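Local coordinates for protein putative glycoside hydrolase (Parabacteroides distasonis ATCC 8503, PDB 3GYC) that is probably a glycoside hydrolase of the cellulase-like family, built on a TIM barrel and inferred to cleave glycosidic bonds in carbohydrate substrates, at residues Pro16-Met21 with Arg49-Ile54; Gln41-Leu46 with Ser101-Arg106; Ile153-Leu158 with Pro207-Phe212; Gly330-Ala335 with Thr367-Ser372; Met339-Ala344 with Ser373-Ser378. All coordinates share one frame; numbering follows the deposited sequence. Where two conformers were deposited one is given.

Overall arrangement
The five contacts sample one (beta/alpha)8 barrel. Contact 1 joins neighbouring strands 17-23 and 53-57, and contact 3 pairs 153-157 with 208-209 elsewhere in the same parallel sheet; their centres lie 16 Å apart, and Ile19 just touches Tyr155 between them. Contact 2 packs two outer helices over the strands of contact 1, with Ile54 CD1 3.4 Å from Leu43 CD2. Contacts 4 and 5, centres 9 Å apart, interleave along the chain: helices 321-337 and 360-371 each lead into a segment of contact 5. Strand 340-343 then returns to contact 1, where Val341 O accepts from Arg17 N at 2.9 Å.

Contact 1 (Pro16-Met21 with Arg49-Ile54); sequences PRAITM and RGYNAI
Asn52 turns its CG into the crowded position between backbone N and carbonyl carbon (chi1 60°), while Arg17 sets CG beside its own N (chi1 -67°) and bends at chi2, so the two cross at about a right angle. Asn52 OD1 takes Ala18 N at 3.0 Å, nearly along its C=O axis. Asn52 N returns a 2.9 Å bond to Ala18 O, which also receives a weak bond from Ala53 N. Asn52 ND2 lies over one face of the Arg17 guanidinium; Arg17 NH1 reaches Asn52 O at 2.9 Å, in the guanidinium plane and on a carbonyl lone pair. Arg17 NE bonds to Leu393 O and NH2 pairs with Asp107. An alanine in place of Arg17 would remove the bonds to Asn52 O, Leu393 O and Asp107, and would probably leave segment 49-54 and the C-terminal Leu393 less firmly held. Thr20 N binds Ala53 O at 3.1 Å from above the carbonyl plane, and Ile19 CG1 rests 3.7 Å from Ala53 CB. The pairing is that of the first two parallel strands of a TIM barrel, joined by a beta-alpha-beta crossover through helix 39-48, which Gly50 ends in a Schellman motif.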
# COMPACT_ATOMS: atom_id res chain seq x y z
N PRO A 16 15.65 -3.29 7.58
CA PRO A 16 14.38 -3.02 6.98
C PRO A 16 14.51 -2.79 5.47
O PRO A 16 15.57 -2.46 4.99
CB PRO A 16 13.96 -1.69 7.64
CG PRO A 16 14.59 -1.70 8.93
CD PRO A 16 15.89 -2.45 8.76
N ARG A 17 13.42 -2.93 4.76
CA ARG A 17 13.37 -2.61 3.35
C ARG A 17 12.69 -1.26 3.08
O ARG A 17 11.73 -0.87 3.76
CB ARG A 17 12.70 -3.73 2.54
CG ARG A 17 13.52 -4.94 2.55
CD ARG A 17 13.68 -5.53 1.20
NE ARG A 17 14.57 -6.66 1.20
CZ ARG A 17 15.18 -7.13 0.11
NH1 ARG A 17 15.02 -6.54 -1.08
NH2 ARG A 17 15.96 -8.19 0.21
N ALA A 18 13.23 -0.53 2.11
CA ALA A 18 12.66 0.74 1.67
C ALA A 18 11.73 0.36 0.51
O ALA A 18 12.16 -0.12 -0.56
CB ALA A 18 13.73 1.75 1.23
N ILE A 19 10.46 0.57 0.76
CA ILE A 19 9.36 0.12 -0.13
C ILE A 19 8.62 1.26 -0.81
O ILE A 19 8.60 2.38 -0.31
CB ILE A 19 8.37 -0.83 0.68
CG1 ILE A 19 7.39 -1.58 -0.21
CG2 ILE A 19 7.58 -0.09 1.80
CD1 ILE A 19 6.67 -2.79 0.54
N THR A 20 8.09 0.99 -2.00
CA THR A 20 7.22 1.91 -2.67
C THR A 20 5.95 1.17 -3.23
O THR A 20 6.06 0.05 -3.66
CB THR A 20 7.90 2.62 -3.83
OG1 THR A 20 6.96 3.52 -4.37
CG2 THR A 20 8.31 1.66 -4.98
N MSE A 21 4.80 1.83 -3.14
CA MSE A 21 3.55 1.35 -3.73
C MSE A 21 3.50 1.70 -5.22
O MSE A 21 3.51 2.91 -5.57
CB MSE A 21 2.37 2.02 -3.05
CG MSE A 21 1.06 1.61 -3.68
SE MSE A 21 -0.33 2.80 -3.18
CE MSE A 21 0.18 4.32 -4.30
N ARG A 49 17.59 5.12 -6.55
CA ARG A 49 17.06 5.90 -5.46
C ARG A 49 17.18 5.15 -4.11
O ARG A 49 16.97 5.75 -3.06
CB ARG A 49 15.61 6.30 -5.75
CG ARG A 49 15.57 7.27 -6.90
CD ARG A 49 14.24 7.35 -7.56
NE ARG A 49 14.20 8.47 -8.48
CZ ARG A 49 14.86 8.55 -9.63
NH1 ARG A 49 15.68 7.59 -10.05
NH2 ARG A 49 14.72 9.64 -10.36
N GLY A 50 17.52 3.85 -4.15
CA GLY A 50 17.75 3.06 -2.94
C GLY A 50 16.58 2.25 -2.42
O GLY A 50 16.66 1.70 -1.33
N TYR A 51 15.47 2.19 -3.18
CA TYR A 51 14.34 1.37 -2.78
C TYR A 51 14.66 -0.08 -3.16
O TYR A 51 15.29 -0.33 -4.18
CB TYR A 51 13.00 1.83 -3.46
CG TYR A 51 12.64 3.21 -3.02
CD1 TYR A 51 11.98 3.42 -1.84
CD2 TYR A 51 13.07 4.33 -3.76
CE1 TYR A 51 11.73 4.73 -1.37
CE2 TYR A 51 12.81 5.65 -3.31
CZ TYR A 51 12.14 5.83 -2.13
OH TYR A 51 11.92 7.11 -1.64
N ASN A 52 14.26 -1.02 -2.31
CA ASN A 52 14.48 -2.44 -2.58
C ASN A 52 13.24 -3.31 -2.34
O ASN A 52 13.33 -4.52 -2.20
CB ASN A 52 15.73 -2.98 -1.88
CG ASN A 52 15.71 -2.85 -0.38
OD1 ASN A 52 14.81 -2.20 0.20
ND2 ASN A 52 16.67 -3.50 0.28
N ALA A 53 12.06 -2.69 -2.32
CA ALA A 53 10.79 -3.42 -2.23
C ALA A 53 9.70 -2.59 -2.94
O ALA A 53 9.79 -1.36 -3.04
CB ALA A 53 10.40 -3.69 -0.73
N ILE A 54 8.68 -3.27 -3.47
CA ILE A 54 7.55 -2.66 -4.14
C ILE A 54 6.29 -3.40 -3.70
O ILE A 54 6.31 -4.60 -3.52
CB ILE A 54 7.68 -2.80 -5.68
CG1 ILE A 54 9.05 -2.30 -6.17
CG2 ILE A 54 6.60 -2.07 -6.40
CD1 ILE A 54 9.38 -2.64 -7.69
O HOH W 1 17.04 -3.65 3.24

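Contact 2 (Gln41-Leu46 with Ser101-Arg106); sequences QVLDEL and SKCKER
Leu43 and Arg106 carry this helix-to-helix contact, and Asp44 adds the charge. Leu43 points at the other helix with CG beside its backbone N, and its two methyls divide the work: CD1 presses on Lys102 CB at 3.4 Å, tighter than usual, while CD2 meets Cys103 SG at 4.2 Å. The same leucine lays CB over one face of the Arg106 guanidinium, 3.7 Å from Arg106 NE. Arg106, just past helix 95-105, runs extended from CG to NE and then turns its flat end (chi4 73°). Side-on, it grips Asp44 OD1 with NE at 2.8 Å and NH2 at 3.0 Å, that oxygen lying in the guanidinium plane but approached from above its own carboxylate. NH1 folds back to Lys102 O at 3.0 Å. A second acid, Asp40, pairs with Arg106 NH2 and with Lys102 NZ. A leucine in place of Arg106 would remove the bonds to Asp44, Asp40 and Lys102 O, and would probably loosen the two helices here. A water donates to Asp44 OD2 and accepts a weak bond from Arg106 NH2, bridging the ion pair; the positive charges of Arg106 and Lys102 would probably keep Asp44 and Asp40 ionised.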
# COMPACT_ATOMS: atom_id res chain seq x y z
N GLN A 41 13.98 0.16 -17.12
CA GLN A 41 14.41 1.52 -16.86
C GLN A 41 13.86 2.03 -15.52
O GLN A 41 14.62 2.61 -14.74
CB GLN A 41 14.04 2.48 -17.99
CG GLN A 41 14.47 3.95 -17.77
CD GLN A 41 15.96 4.14 -17.50
OE1 GLN A 41 16.79 3.29 -17.86
NE2 GLN A 41 16.31 5.29 -16.90
N VAL A 42 12.57 1.82 -15.24
CA VAL A 42 12.01 2.36 -13.99
C VAL A 42 12.48 1.56 -12.75
O VAL A 42 12.65 2.14 -11.67
CB VAL A 42 10.50 2.64 -14.04
CG1 VAL A 42 10.23 3.62 -15.19
CG2 VAL A 42 9.67 1.35 -14.24
N LEU A 43 12.73 0.26 -12.91
CA LEU A 43 13.28 -0.52 -11.82
C LEU A 43 14.79 -0.11 -11.58
O LEU A 43 15.23 -0.14 -10.46
CB LEU A 43 13.15 -2.00 -12.06
CG LEU A 43 11.74 -2.58 -11.98
CD1 LEU A 43 11.86 -4.04 -12.53
CD2 LEU A 43 11.17 -2.51 -10.57
N ASP A 44 15.53 0.27 -12.60
CA ASP A 44 16.91 0.76 -12.42
C ASP A 44 16.86 2.09 -11.66
O ASP A 44 17.64 2.30 -10.77
CB ASP A 44 17.64 0.93 -13.76
CG ASP A 44 17.92 -0.41 -14.46
OD1 ASP A 44 17.84 -1.47 -13.82
OD2 ASP A 44 18.32 -0.38 -15.66
N GLU A 45 15.91 2.96 -12.01
CA GLU A 45 15.69 4.27 -11.36
C GLU A 45 15.30 4.11 -9.89
O GLU A 45 15.73 4.85 -9.00
CB GLU A 45 14.65 5.07 -12.12
CG GLU A 45 15.11 5.58 -13.48
CD GLU A 45 14.01 6.30 -14.31
OE1 GLU A 45 12.89 6.59 -13.82
OE2 GLU A 45 14.26 6.55 -15.50
N LEU A 46 14.42 3.16 -9.64
CA LEU A 46 13.99 2.79 -8.32
C LEU A 46 15.22 2.35 -7.47
O LEU A 46 15.38 2.80 -6.36
CB LEU A 46 13.00 1.60 -8.40
CG LEU A 46 12.37 1.20 -7.07
CD1 LEU A 46 11.56 2.39 -6.54
CD2 LEU A 46 11.55 -0.08 -7.13
N SER A 101 10.19 -11.29 -12.24
CA SER A 101 11.54 -11.72 -12.61
C SER A 101 12.53 -10.57 -12.65
O SER A 101 13.73 -10.73 -12.27
CB SER A 101 11.53 -12.42 -13.97
OG SER A 101 10.64 -13.51 -13.90
N LYS A 102 12.06 -9.41 -13.10
CA LYS A 102 12.91 -8.22 -13.16
C LYS A 102 13.22 -7.72 -11.74
O LYS A 102 14.36 -7.26 -11.47
CB LYS A 102 12.30 -7.11 -14.02
CG LYS A 102 12.18 -7.50 -15.50
CD LYS A 102 11.55 -6.37 -16.32
CE LYS A 102 11.27 -6.83 -17.80
NZ LYS A 102 12.44 -7.18 -18.62
N CYS A 103 12.25 -7.85 -10.84
CA CYS A 103 12.48 -7.56 -9.42
C CYS A 103 13.52 -8.48 -8.82
O CYS A 103 14.49 -8.02 -8.20
CB CYS A 103 11.18 -7.61 -8.62
SG CYS A 103 10.06 -6.26 -9.08
N LYS A 104 13.39 -9.79 -9.08
CA LYS A 104 14.32 -10.79 -8.55
C LYS A 104 15.74 -10.54 -8.98
O LYS A 104 16.67 -10.69 -8.20
CB LYS A 104 13.90 -12.18 -8.99
CG LYS A 104 14.76 -13.30 -8.48
CD LYS A 104 14.13 -14.63 -8.87
CE LYS A 104 14.91 -15.81 -8.35
NZ LYS A 104 16.27 -15.85 -8.96
N GLU A 105 15.90 -10.19 -10.24
CA GLU A 105 17.19 -9.93 -10.84
C GLU A 105 17.93 -8.82 -10.09
O GLU A 105 19.12 -8.84 -10.05
CB GLU A 105 17.01 -9.50 -12.31
CG GLU A 105 18.25 -9.01 -13.00
N ARG A 106 17.18 -7.89 -9.51
CA ARG A 106 17.71 -6.72 -8.83
C ARG A 106 17.56 -6.81 -7.30
O ARG A 106 17.72 -5.81 -6.62
CB ARG A 106 16.97 -5.48 -9.34
CG ARG A 106 17.13 -5.18 -10.84
CD ARG A 106 16.16 -4.05 -11.32
NE ARG A 106 16.45 -3.65 -12.69
CZ ARG A 106 16.17 -4.39 -13.76
NH1 ARG A 106 15.57 -5.58 -13.64
NH2 ARG A 106 16.49 -3.96 -14.95
O HOH W 2 18.14 -2.48 -17.23

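Contact 3 (Ile153-Leu158 with Pro207-Phe212); sequences ILYVDL and PFLYSF
The two segments pair in parallel, Val156 beside Phe208 and Asp157 beside Leu209. Val156 N gives its hydrogen to Pro207 O at 3.0 Å, nearly along the C=O axis; Val156 O in turn accepts from Leu209 N, and Leu158 N finishes the ladder on Leu209 O at 3.0 Å, in the carbonyl plane. Leu154 O fares differently: buried against Pro207 CG, it has no polar partner anywhere in the model. Strands 153-157 and 208-209 are the fourth and fifth of the TIM barrel, joined by a crossover that includes helix 186-200, whose Leu196 and Met199 pack on Leu158 and Phe208. Asp157, its CG anti to the backbone N (chi1 164°), reaches past the end of the ladder to hold Ser211. One oxygen, OD1, accepts Ser211 N at 3.0 Å from well above the carboxylate plane, and also Cys159 N; the other, OD2, takes the Ser211 OG proton at 2.8 Å and a bond from Ser113 OG, while Ser211 OG itself accepts from Glu161 N. Each carboxylate oxygen thus accepts two hydrogen bonds, which would probably stabilise the charge of this buried acid. On the same face as Asp157, Leu209 CD2 abuts Tyr155 CD1 at 3.4 Å. Val156 and Phe208 project side by side from the opposite face, CB of the valine 3.6 Å from CD1 of the phenylalanine. Farther along, Leu158 CB sits over the face of the Tyr210 ring in a CH-pi contact, 3.6 Å from its centroid, while Tyr210 OH is hydrogen-bonded to Ser195.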
# COMPACT_ATOMS: atom_id res chain seq x y z
N ILE A 153 8.33 -12.78 -3.20
CA ILE A 153 7.19 -12.22 -2.55
C ILE A 153 7.50 -12.06 -1.06
O ILE A 153 7.95 -13.00 -0.39
CB ILE A 153 5.93 -13.10 -2.76
CG1 ILE A 153 5.63 -13.24 -4.26
CG2 ILE A 153 4.76 -12.53 -1.94
CD1 ILE A 153 5.58 -11.95 -5.09
N LEU A 154 7.25 -10.86 -0.57
CA LEU A 154 7.57 -10.47 0.79
C LEU A 154 6.41 -10.76 1.74
O LEU A 154 6.59 -11.26 2.85
CB LEU A 154 7.86 -8.97 0.77
CG LEU A 154 8.41 -8.30 1.97
CD1 LEU A 154 9.78 -8.93 2.32
CD2 LEU A 154 8.47 -6.77 1.63
N TYR A 155 5.21 -10.44 1.29
CA TYR A 155 4.01 -10.65 2.05
C TYR A 155 2.83 -10.64 1.12
O TYR A 155 2.93 -10.20 -0.02
CB TYR A 155 3.82 -9.56 3.14
CG TYR A 155 3.56 -8.14 2.66
CD1 TYR A 155 2.29 -7.75 2.29
CD2 TYR A 155 4.58 -7.19 2.60
CE1 TYR A 155 2.02 -6.45 1.87
CE2 TYR A 155 4.32 -5.88 2.13
CZ TYR A 155 3.03 -5.52 1.80
OH TYR A 155 2.69 -4.27 1.39
N VAL A 156 1.68 -11.11 1.62
CA VAL A 156 0.46 -11.13 0.84
C VAL A 156 -0.61 -10.48 1.67
O VAL A 156 -0.95 -10.97 2.75
CB VAL A 156 0.02 -12.56 0.44
CG1 VAL A 156 -1.37 -12.55 -0.29
CG2 VAL A 156 1.11 -13.22 -0.38
N ASP A 157 -1.18 -9.42 1.11
CA ASP A 157 -2.27 -8.63 1.70
C ASP A 157 -3.53 -8.93 0.89
O ASP A 157 -3.57 -8.65 -0.32
CB ASP A 157 -1.89 -7.14 1.65
CG ASP A 157 -3.07 -6.18 1.87
OD1 ASP A 157 -4.15 -6.59 2.40
OD2 ASP A 157 -2.90 -5.00 1.48
N LEU A 158 -4.56 -9.43 1.54
CA LEU A 158 -5.77 -9.84 0.81
C LEU A 158 -6.64 -8.73 0.33
O LEU A 158 -7.52 -8.97 -0.49
CB LEU A 158 -6.60 -10.89 1.60
CG LEU A 158 -6.08 -12.33 1.45
CD1 LEU A 158 -4.70 -12.47 2.01
CD2 LEU A 158 -7.03 -13.35 2.12
N PRO A 207 3.91 -14.54 5.22
CA PRO A 207 3.24 -13.54 6.04
C PRO A 207 1.98 -13.05 5.35
O PRO A 207 2.05 -12.55 4.22
CB PRO A 207 4.26 -12.41 6.18
CG PRO A 207 5.54 -12.96 5.70
CD PRO A 207 5.27 -14.14 4.83
N PHE A 208 0.85 -13.21 6.01
CA PHE A 208 -0.45 -12.78 5.49
C PHE A 208 -1.07 -11.72 6.37
O PHE A 208 -0.94 -11.74 7.59
CB PHE A 208 -1.43 -13.95 5.43
CG PHE A 208 -1.08 -14.98 4.38
CD1 PHE A 208 -1.26 -14.69 3.03
CD2 PHE A 208 -0.64 -16.23 4.73
CE1 PHE A 208 -0.97 -15.64 2.04
CE2 PHE A 208 -0.33 -17.17 3.76
CZ PHE A 208 -0.49 -16.85 2.40
N LEU A 209 -1.81 -10.82 5.73
CA LEU A 209 -2.51 -9.75 6.43
C LEU A 209 -3.61 -9.17 5.55
O LEU A 209 -3.80 -9.62 4.43
CB LEU A 209 -1.53 -8.61 6.73
CG LEU A 209 -1.10 -7.77 5.52
CD1 LEU A 209 -0.81 -6.35 5.95
CD2 LEU A 209 0.06 -8.45 4.78
N TYR A 210 -4.33 -8.18 6.10
CA TYR A 210 -5.20 -7.29 5.35
C TYR A 210 -4.73 -5.90 5.77
O TYR A 210 -4.40 -5.69 6.96
CB TYR A 210 -6.66 -7.45 5.71
CG TYR A 210 -7.41 -8.63 5.13
CD1 TYR A 210 -7.17 -9.92 5.55
CD2 TYR A 210 -8.48 -8.43 4.25
CE1 TYR A 210 -7.92 -11.01 5.07
CE2 TYR A 210 -9.22 -9.49 3.77
CZ TYR A 210 -8.95 -10.77 4.18
OH TYR A 210 -9.69 -11.81 3.70
N SER A 211 -4.67 -4.95 4.84
CA SER A 211 -4.18 -3.60 5.15
C SER A 211 -5.34 -2.66 5.49
O SER A 211 -6.42 -2.75 4.93
CB SER A 211 -3.33 -3.02 4.02
OG SER A 211 -4.04 -2.88 2.81
N PHE A 212 -5.06 -1.75 6.42
CA PHE A 212 -6.03 -0.83 6.95
C PHE A 212 -5.63 0.66 6.90
O PHE A 212 -4.44 1.00 6.89
CB PHE A 212 -6.29 -1.18 8.41
CG PHE A 212 -6.60 -2.64 8.67
CD1 PHE A 212 -7.45 -3.37 7.86
CD2 PHE A 212 -6.10 -3.26 9.82
CE1 PHE A 212 -7.74 -4.68 8.12
CE2 PHE A 212 -6.40 -4.57 10.10
CZ PHE A 212 -7.22 -5.28 9.25

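Contact 4 (Gly330-Ala335 with Thr367-Ser372); sequences GTITAA and TSIIRS
Two helices run almost parallel here, their short segments 12° apart in direction and 9.6 Å apart at closest approach, and their meeting is wholly apolar. The tight part is on the buried side. Thr331 directs CG2 across, anti to its backbone N, and meets the CG1-CD1 branch of Ile370 at about a right angle, 3.7 Å from CD1 and just as near CG1. Its OG1 is turned elsewhere, bonded to Cys327 O one turn back, so the threonine offers this interface a methyl alone. Beneath both residues lies Val343 of strand 340-343; these are neighbouring outer helices of the TIM barrel, flanking its last strand, with Ile370 also resting on Ala18 of the first. One turn after Thr331, Ala335 brings the backbones closer, its CA 5.7 Å from Ile370 CA, and its CB meets Ile369 CG2 at 4.2 Å. The outer side is looser. There Ile332 and Ile369, both partly exposed, cross obliquely and touch through their long branches, Ile332 CG1 to Ile369 CD1 at 3.9 Å. Each isoleucine keeps CG1 beside its own backbone N, and the two CD1 methyls come to 4.0 Å.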
# COMPACT_ATOMS: atom_id res chain seq x y z
N GLY A 330 7.91 12.12 8.32
CA GLY A 330 7.20 10.86 8.55
C GLY A 330 8.14 9.68 8.47
O GLY A 330 8.16 8.83 9.39
N THR A 331 8.94 9.64 7.40
CA THR A 331 9.86 8.53 7.16
C THR A 331 10.86 8.34 8.30
O THR A 331 10.96 7.25 8.85
CB THR A 331 10.65 8.72 5.86
OG1 THR A 331 9.74 8.87 4.77
CG2 THR A 331 11.53 7.52 5.61
N ILE A 332 11.58 9.42 8.63
CA ILE A 332 12.59 9.42 9.69
C ILE A 332 11.98 9.07 11.06
O ILE A 332 12.60 8.34 11.84
CB ILE A 332 13.36 10.78 9.71
CG1 ILE A 332 14.25 10.89 8.44
CG2 ILE A 332 14.22 10.89 10.94
CD1 ILE A 332 14.85 12.31 8.24
N THR A 333 10.78 9.56 11.34
CA THR A 333 10.08 9.28 12.60
C THR A 333 9.72 7.80 12.73
O THR A 333 9.99 7.15 13.77
CB THR A 333 8.77 10.14 12.75
OG1 THR A 333 9.07 11.54 12.60
CG2 THR A 333 8.10 9.91 14.11
N ALA A 334 9.15 7.26 11.65
CA ALA A 334 8.77 5.83 11.62
C ALA A 334 10.01 4.93 11.75
O ALA A 334 10.05 4.01 12.57
CB ALA A 334 8.02 5.50 10.37
N ALA A 335 11.03 5.23 10.95
CA ALA A 335 12.23 4.43 10.92
C ALA A 335 12.91 4.37 12.30
O ALA A 335 13.43 3.33 12.70
CB ALA A 335 13.21 4.97 9.87
N THR A 367 16.24 6.53 1.97
CA THR A 367 16.35 5.08 1.86
C THR A 367 17.56 4.59 2.63
O THR A 367 17.51 3.50 3.21
CB THR A 367 16.31 4.56 0.43
OG1 THR A 367 17.40 5.11 -0.31
CG2 THR A 367 14.96 4.93 -0.21
N SER A 368 18.64 5.39 2.68
CA SER A 368 19.80 5.02 3.49
C SER A 368 19.37 4.91 4.97
O SER A 368 19.71 3.96 5.66
CB SER A 368 20.94 6.03 3.36
OG SER A 368 22.13 5.55 3.99
N ILE A 369 18.63 5.89 5.45
CA ILE A 369 18.18 5.87 6.84
C ILE A 369 17.29 4.65 7.13
O ILE A 369 17.45 3.97 8.16
CB ILE A 369 17.43 7.16 7.19
CG1 ILE A 369 18.42 8.34 7.34
CG2 ILE A 369 16.62 6.99 8.49
CD1 ILE A 369 17.75 9.72 7.15
N ILE A 370 16.36 4.37 6.22
CA ILE A 370 15.42 3.28 6.38
C ILE A 370 16.16 1.95 6.46
O ILE A 370 15.96 1.18 7.40
CB ILE A 370 14.45 3.19 5.22
CG1 ILE A 370 13.43 4.32 5.25
CG2 ILE A 370 13.72 1.81 5.25
CD1 ILE A 370 12.77 4.54 3.86
N ARG A 371 17.03 1.72 5.49
CA ARG A 371 17.73 0.44 5.39
C ARG A 371 18.82 0.19 6.45
O ARG A 371 19.27 -0.93 6.61
CB ARG A 371 18.24 0.25 3.97
CG ARG A 371 17.07 0.13 2.99
CD ARG A 371 17.52 0.21 1.56
NE ARG A 371 18.51 -0.80 1.26
CZ ARG A 371 18.99 -1.04 0.04
NH1 ARG A 371 18.57 -0.35 -1.03
NH2 ARG A 371 19.88 -2.01 -0.12
N SER A 372 19.20 1.22 7.17
CA SER A 372 20.18 1.09 8.25
C SER A 372 19.50 1.27 9.62
O SER A 372 20.18 1.35 10.61
CB SER A 372 21.29 2.12 8.07
OG SER A 372 20.76 3.41 8.26

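Contact 5 (Met339-Ala344 with Ser373-Ser378); sequences MWVGVA and SPLDES
Just beyond helix 360-371 the second segment opens with Ser373 and Pro374, and Leu375 makes the first real contact. With CG beside its backbone N (chi1 -68°) and the chain then extended, Leu375 places CD2 3.4 Å from Trp340 O and 3.9 Å from Val341 CG1. The valine and leucine cross at about a right angle, and Leu390 of helix 384-390 packs against both. This is where the C-terminal tail leaves the last helix of the TIM barrel and lies against the start of the eighth strand, 340-343, beside the N-terminal strand that closes the ring. Trp340 turns its indole the other way, NE1 bonded to Thr303 OG1. Next comes Asp376, the N-cap of helix 377-380. Its CG stands anti to the backbone N (chi1 -168°), and OD2 accepts twice from Ser378, from N at 2.8 Å on the anti lone pair and from OG at 2.8 Å from above the carboxylate plane. OD1 forms a salt bridge with Arg295 of helix 276-297. The N-cap aspartate is also a neighbour of selenomethionine Met339, whose chain bends at chi2 and chi3 to bring Met339 SE 3.5 Å from Asp376 CB. Ser378, in the first turn of the helix, supplies the second neighbour of the selenium: its OG lies 3.5 Å from Met339 SE and 3.8 Å from Met339 CE.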
# COMPACT_ATOMS: atom_id res chain seq x y z
N MSE A 339 9.93 -0.38 14.88
CA MSE A 339 8.81 -1.28 14.62
C MSE A 339 8.52 -1.50 13.14
O MSE A 339 7.77 -2.42 12.81
CB MSE A 339 7.56 -0.78 15.34
CG MSE A 339 7.72 -0.76 16.86
SE MSE A 339 8.22 -2.38 17.68
CE MSE A 339 7.08 -3.57 16.61
N TRP A 340 9.07 -0.69 12.25
CA TRP A 340 8.79 -0.84 10.83
C TRP A 340 9.82 -1.71 10.12
O TRP A 340 11.01 -1.52 10.29
CB TRP A 340 8.70 0.53 10.15
CG TRP A 340 7.31 1.16 10.11
CD1 TRP A 340 6.47 1.12 9.06
CD2 TRP A 340 6.66 1.96 11.10
NE1 TRP A 340 5.33 1.78 9.32
CE2 TRP A 340 5.41 2.33 10.57
CE3 TRP A 340 7.01 2.40 12.39
CZ2 TRP A 340 4.50 3.10 11.27
CZ3 TRP A 340 6.10 3.18 13.09
CH2 TRP A 340 4.86 3.51 12.53
N VAL A 341 9.35 -2.71 9.38
CA VAL A 341 10.21 -3.58 8.58
C VAL A 341 10.19 -3.18 7.10
O VAL A 341 11.04 -3.59 6.32
CB VAL A 341 9.80 -5.10 8.74
CG1 VAL A 341 9.99 -5.55 10.20
CG2 VAL A 341 8.38 -5.32 8.30
N GLY A 342 9.19 -2.38 6.74
CA GLY A 342 9.02 -1.83 5.40
C GLY A 342 8.53 -0.40 5.52
O GLY A 342 7.44 -0.15 6.04
N VAL A 343 9.32 0.56 5.03
CA VAL A 343 8.95 1.96 5.12
C VAL A 343 9.00 2.63 3.76
O VAL A 343 9.94 2.43 3.06
CB VAL A 343 9.91 2.70 6.07
CG1 VAL A 343 9.43 4.15 6.27
CG2 VAL A 343 10.05 1.97 7.38
N ALA A 344 7.92 3.34 3.36
CA ALA A 344 7.84 4.12 2.14
C ALA A 344 8.09 5.58 2.53
O ALA A 344 7.84 5.95 3.67
CB ALA A 344 6.48 3.99 1.49
N SER A 373 18.17 1.36 9.67
CA SER A 373 17.50 1.45 10.96
C SER A 373 17.43 0.07 11.65
O SER A 373 17.04 -0.91 11.04
CB SER A 373 16.12 2.06 10.82
OG SER A 373 16.21 3.40 10.37
N PRO A 374 17.90 -0.04 12.90
CA PRO A 374 17.77 -1.30 13.63
C PRO A 374 16.32 -1.62 14.00
O PRO A 374 15.54 -0.70 14.26
CB PRO A 374 18.58 -1.05 14.90
CG PRO A 374 18.61 0.39 15.06
CD PRO A 374 18.55 1.00 13.71
N LEU A 375 15.97 -2.90 14.02
CA LEU A 375 14.63 -3.38 14.39
C LEU A 375 14.50 -3.58 15.90
O LEU A 375 15.47 -3.94 16.56
CB LEU A 375 14.33 -4.71 13.68
CG LEU A 375 14.17 -4.62 12.16
CD1 LEU A 375 13.98 -6.02 11.57
CD2 LEU A 375 13.01 -3.74 11.86
N ASP A 376 13.30 -3.39 16.43
CA ASP A 376 13.03 -3.55 17.87
C ASP A 376 13.18 -5.03 18.28
O ASP A 376 12.90 -5.93 17.50
CB ASP A 376 11.63 -3.01 18.16
CG ASP A 376 11.33 -2.86 19.63
OD1 ASP A 376 11.36 -1.72 20.13
OD2 ASP A 376 11.09 -3.87 20.31
N GLU A 377 13.65 -5.27 19.50
CA GLU A 377 13.82 -6.64 20.00
C GLU A 377 12.49 -7.36 20.17
O GLU A 377 12.44 -8.58 20.19
CB GLU A 377 14.71 -6.71 21.28
CG GLU A 377 14.05 -6.52 22.66
CD GLU A 377 15.06 -6.76 23.83
OE1 GLU A 377 15.89 -5.86 24.09
OE2 GLU A 377 15.04 -7.83 24.52
N SER A 378 11.39 -6.62 20.26
CA SER A 378 10.08 -7.26 20.29
C SER A 378 9.82 -8.04 18.98
O SER A 378 8.97 -8.93 18.96
CB SER A 378 8.99 -6.24 20.48
OG SER A 378 8.94 -5.33 19.39